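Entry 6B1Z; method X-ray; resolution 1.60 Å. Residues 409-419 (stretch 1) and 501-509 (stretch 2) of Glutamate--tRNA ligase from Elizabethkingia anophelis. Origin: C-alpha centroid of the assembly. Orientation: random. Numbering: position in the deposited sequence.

Stretch 1 (409-419) KFFFHAPESFD
Stretch 2, residues 501-509: SRINKAIET

Contact between a looping segment, residues 409-419, and a stretch, residues 501-509, that is helical from its start, in one chain of glutamate--tRNA ligase, with touching residues at least 87 positions apart in sequence. Lys409 to Phe411 have helical phi/psi (about -68/-20); Phe412 N and His413 N both bond to Lys409 O (3.0 and 2.9 Å). From His413 (-137/135) through Ala414 (-75/150) and Pro415 (-68/139) the chain is extended; Glu416 (-96/-35) bends it, and Ser417 and Phe418 (-141/130) extend again. The helix enters from earlier in the chain, with i to i+4 bonds such as Lys505 N to Ser501 O and Ala506 N to Arg502 O, both 2.9 Å. Both stretches advance in the same sense: the nearest CA pairs are Ala414-Arg502 (6.7 Å), Glu416-Lys505 (8.9 Å) and Phe418-Ala506 (8.3 Å).

Arg502 is the polar anchor. Its CB points toward the loop and its side chain is nearly straight after chi1 (m, t, t, chi4 -174°), long enough to set the guanidinium against Ala414 and within reach of the Phe410 carbonyl. There one carbonyl accepts two bonds: Arg502 NH1 to Phe410 O, 2.8 Å at 152°, and Arg502 NH2 to Phe410 O, 3.0 Å at 138°. Phe410 O lies at the guanidinium edge, where the N-H groups point. Ala414 CA and His413 O lie over one face; Arg502 NH2 is 3.4 Å from His413 O, but the angle is too poor for a hydrogen bond. Arg502 NE and NH1 also have hydrogen-bond partners elsewhere in the structure, helping to satisfy this buried charged group. The small side chain of Ala414 points toward the helix, its CB 3.7 Å from Arg502 NE, and Pro415 CD packs 3.7 Å from Arg502 CD, covering the aliphatic part of the arginine.

Farther along, Lys505 (t, p, t, t) has its CB directed toward the loop: its CE is 4.0 Å from Pro415 O and its NZ 3.5 Å from Glu416 O, proximity without a hydrogen bond. Glu416 itself directs its CB away from the helix.

Phe418 (chi1 -58°, m; chi2 -82°) supplies the apolar end. Phe418 CZ meets Ala506 CB at 3.7 Å, where the methyl permits close approach; Phe418 CE2 is 3.8 Å from Thr509 CB, and Lys505 CG lies at the ring edge, 4.3 Å from Phe418 CZ. Thr509 (chi1 -50°, m) satisfies its hydroxyl within its own stretch, OG1 donating to Lys505 O at 2.8 Å. Together the stretches bury 407 Å², with Arg502 and Phe418 the largest contributors.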

# COMPACT_ATOMS: atom_id res chain seq x y z
N LYS A 409 -7.21 -14.68 -26.52
CA LYS A 409 -6.53 -15.93 -26.87
C LYS A 409 -6.78 -16.33 -28.31
O LYS A 409 -5.95 -17.04 -28.89
CB LYS A 409 -6.96 -17.04 -25.91
CG LYS A 409 -6.38 -16.88 -24.50
CD LYS A 409 -6.77 -18.03 -23.59
CE LYS A 409 -6.26 -17.81 -22.18
NZ LYS A 409 -6.67 -18.91 -21.26
N PHE A 410 -7.87 -15.85 -28.92
CA PHE A 410 -8.17 -16.12 -30.33
C PHE A 410 -7.15 -15.52 -31.29
O PHE A 410 -7.15 -15.89 -32.46
CB PHE A 410 -9.56 -15.60 -30.67
CG PHE A 410 -9.85 -14.25 -30.07
CD1 PHE A 410 -10.59 -14.14 -28.91
CD2 PHE A 410 -9.35 -13.09 -30.66
CE1 PHE A 410 -10.83 -12.89 -28.33
CE2 PHE A 410 -9.59 -11.84 -30.10
CZ PHE A 410 -10.33 -11.75 -28.93
N PHE A 411 -6.29 -14.60 -30.83
CA PHE A 411 -5.23 -14.13 -31.72
C PHE A 411 -4.17 -15.20 -31.93
O PHE A 411 -3.44 -15.15 -32.92
CB PHE A 411 -4.56 -12.87 -31.16
CG PHE A 411 -5.40 -11.63 -31.26
CD1 PHE A 411 -5.74 -11.09 -32.50
CD2 PHE A 411 -5.82 -10.97 -30.12
CE1 PHE A 411 -6.50 -9.93 -32.59
CE2 PHE A 411 -6.59 -9.81 -30.20
CZ PHE A 411 -6.92 -9.30 -31.44
N PHE A 412 -4.07 -16.16 -31.01
CA PHE A 412 -2.98 -17.11 -30.97
C PHE A 412 -3.43 -18.56 -31.06
O PHE A 412 -2.59 -19.43 -31.36
CB PHE A 412 -2.17 -16.92 -29.69
CG PHE A 412 -1.91 -15.48 -29.35
CD1 PHE A 412 -0.90 -14.77 -30.00
CD2 PHE A 412 -2.67 -14.82 -28.40
CE1 PHE A 412 -0.66 -13.44 -29.70
CE2 PHE A 412 -2.44 -13.49 -28.10
CZ PHE A 412 -1.43 -12.80 -28.75
N HIS A 413 -4.71 -18.86 -30.83
CA HIS A 413 -5.22 -20.22 -30.78
C HIS A 413 -6.55 -20.30 -31.52
O HIS A 413 -7.42 -19.45 -31.31
CB HIS A 413 -5.42 -20.70 -29.34
CG HIS A 413 -4.24 -20.44 -28.44
ND1 HIS A 413 -3.06 -21.15 -28.54
CD2 HIS A 413 -4.07 -19.56 -27.43
CE1 HIS A 413 -2.22 -20.71 -27.62
NE2 HIS A 413 -2.80 -19.75 -26.94
N ALA A 414 -6.71 -21.33 -32.36
CA ALA A 414 -7.98 -21.51 -33.05
C ALA A 414 -9.03 -22.07 -32.09
O ALA A 414 -8.70 -22.79 -31.14
CB ALA A 414 -7.81 -22.46 -34.23
N PRO A 415 -10.31 -21.76 -32.31
CA PRO A 415 -11.36 -22.36 -31.48
C PRO A 415 -11.48 -23.85 -31.75
O PRO A 415 -11.39 -24.31 -32.90
CB PRO A 415 -12.63 -21.62 -31.91
CG PRO A 415 -12.17 -20.46 -32.75
CD PRO A 415 -10.86 -20.87 -33.35
N GLU A 416 -11.67 -24.62 -30.68
CA GLU A 416 -11.87 -26.06 -30.80
C GLU A 416 -13.35 -26.43 -30.81
O GLU A 416 -13.74 -27.37 -31.51
CB GLU A 416 -11.15 -26.78 -29.66
CG GLU A 416 -9.63 -26.63 -29.73
CD GLU A 416 -8.94 -27.07 -28.45
OE1 GLU A 416 -9.63 -27.54 -27.53
OE2 GLU A 416 -7.70 -26.94 -28.38
N SER A 417 -14.17 -25.71 -30.06
CA SER A 417 -15.62 -25.87 -30.05
C SER A 417 -16.28 -24.54 -30.43
O SER A 417 -15.62 -23.56 -30.77
CB SER A 417 -16.11 -26.35 -28.69
OG SER A 417 -15.69 -25.47 -27.66
N PHE A 418 -17.61 -24.53 -30.37
CA PHE A 418 -18.37 -23.32 -30.64
C PHE A 418 -19.53 -23.23 -29.66
O PHE A 418 -20.28 -24.20 -29.49
CB PHE A 418 -18.90 -23.30 -32.08
CG PHE A 418 -17.82 -23.40 -33.13
CD1 PHE A 418 -17.10 -22.27 -33.51
CD2 PHE A 418 -17.53 -24.61 -33.73
CE1 PHE A 418 -16.11 -22.36 -34.48
CE2 PHE A 418 -16.54 -24.70 -34.70
CZ PHE A 418 -15.83 -23.57 -35.07
N ASP A 419 -19.67 -22.07 -29.02
CA ASP A 419 -20.78 -21.82 -28.11
C ASP A 419 -22.11 -22.11 -28.80
O ASP A 419 -22.38 -21.61 -29.90
CB ASP A 419 -20.73 -20.37 -27.63
CG ASP A 419 -21.89 -20.01 -26.72
OD1 ASP A 419 -21.76 -20.20 -25.49
OD2 ASP A 419 -22.92 -19.54 -27.23
N SER A 501 -8.62 -21.33 -42.63
CA SER A 501 -8.63 -22.58 -41.87
C SER A 501 -9.75 -22.59 -40.84
O SER A 501 -10.50 -23.57 -40.74
CB SER A 501 -7.27 -22.78 -41.19
OG SER A 501 -7.27 -23.96 -40.41
N ARG A 502 -9.89 -21.51 -40.06
CA ARG A 502 -10.94 -21.48 -39.05
C ARG A 502 -12.32 -21.47 -39.68
O ARG A 502 -13.26 -22.06 -39.14
CB ARG A 502 -10.76 -20.26 -38.15
CG ARG A 502 -9.51 -20.31 -37.30
CD ARG A 502 -9.45 -19.15 -36.33
NE ARG A 502 -8.12 -19.06 -35.74
CZ ARG A 502 -7.78 -18.22 -34.77
NH1 ARG A 502 -8.69 -17.40 -34.26
NH2 ARG A 502 -6.54 -18.22 -34.31
N ILE A 503 -12.47 -20.79 -40.82
CA ILE A 503 -13.77 -20.76 -41.50
C ILE A 503 -14.15 -22.17 -41.96
O ILE A 503 -15.26 -22.64 -41.73
CB ILE A 503 -13.74 -19.78 -42.69
CG1 ILE A 503 -13.65 -18.33 -42.20
CG2 ILE A 503 -14.96 -19.97 -43.58
CD1 ILE A 503 -13.36 -17.35 -43.31
N ASN A 504 -13.21 -22.86 -42.61
CA ASN A 504 -13.47 -24.22 -43.08
C ASN A 504 -13.74 -25.16 -41.92
O ASN A 504 -14.57 -26.07 -42.02
CB ASN A 504 -12.31 -24.72 -43.93
CG ASN A 504 -12.21 -24.02 -45.28
OD1 ASN A 504 -13.23 -23.69 -45.89
ND2 ASN A 504 -10.99 -23.79 -45.74
N LYS A 505 -13.04 -24.96 -40.80
CA LYS A 505 -13.30 -25.76 -39.61
C LYS A 505 -14.71 -25.53 -39.09
O LYS A 505 -15.40 -26.48 -38.69
CB LYS A 505 -12.25 -25.44 -38.54
CG LYS A 505 -12.71 -25.63 -37.10
CD LYS A 505 -12.67 -27.09 -36.67
CE LYS A 505 -12.96 -27.22 -35.18
NZ LYS A 505 -12.91 -28.63 -34.71
N ALA A 506 -15.17 -24.28 -39.12
CA ALA A 506 -16.53 -23.98 -38.68
C ALA A 506 -17.56 -24.51 -39.67
O ALA A 506 -18.64 -24.97 -39.26
CB ALA A 506 -16.70 -22.48 -38.47
N ILE A 507 -17.26 -24.44 -40.97
CA ILE A 507 -18.16 -25.01 -41.98
C ILE A 507 -18.31 -26.51 -41.76
O ILE A 507 -19.42 -27.05 -41.78
CB ILE A 507 -17.65 -24.69 -43.39
CG1 ILE A 507 -17.85 -23.21 -43.73
CG2 ILE A 507 -18.35 -25.57 -44.43
CD1 ILE A 507 -17.30 -22.82 -45.09
N GLU A 508 -17.18 -27.20 -41.55
CA GLU A 508 -17.21 -28.63 -41.28
C GLU A 508 -17.88 -28.96 -39.96
O GLU A 508 -18.17 -30.14 -39.70
CB GLU A 508 -15.79 -29.20 -41.31
N THR A 509 -18.14 -27.97 -39.12
CA THR A 509 -18.82 -28.17 -37.85
C THR A 509 -20.19 -27.50 -37.87
O THR A 509 -21.20 -28.10 -37.51
CB THR A 509 -18.00 -27.62 -36.67
OG1 THR A 509 -16.65 -28.11 -36.74
CG2 THR A 509 -18.61 -28.04 -35.34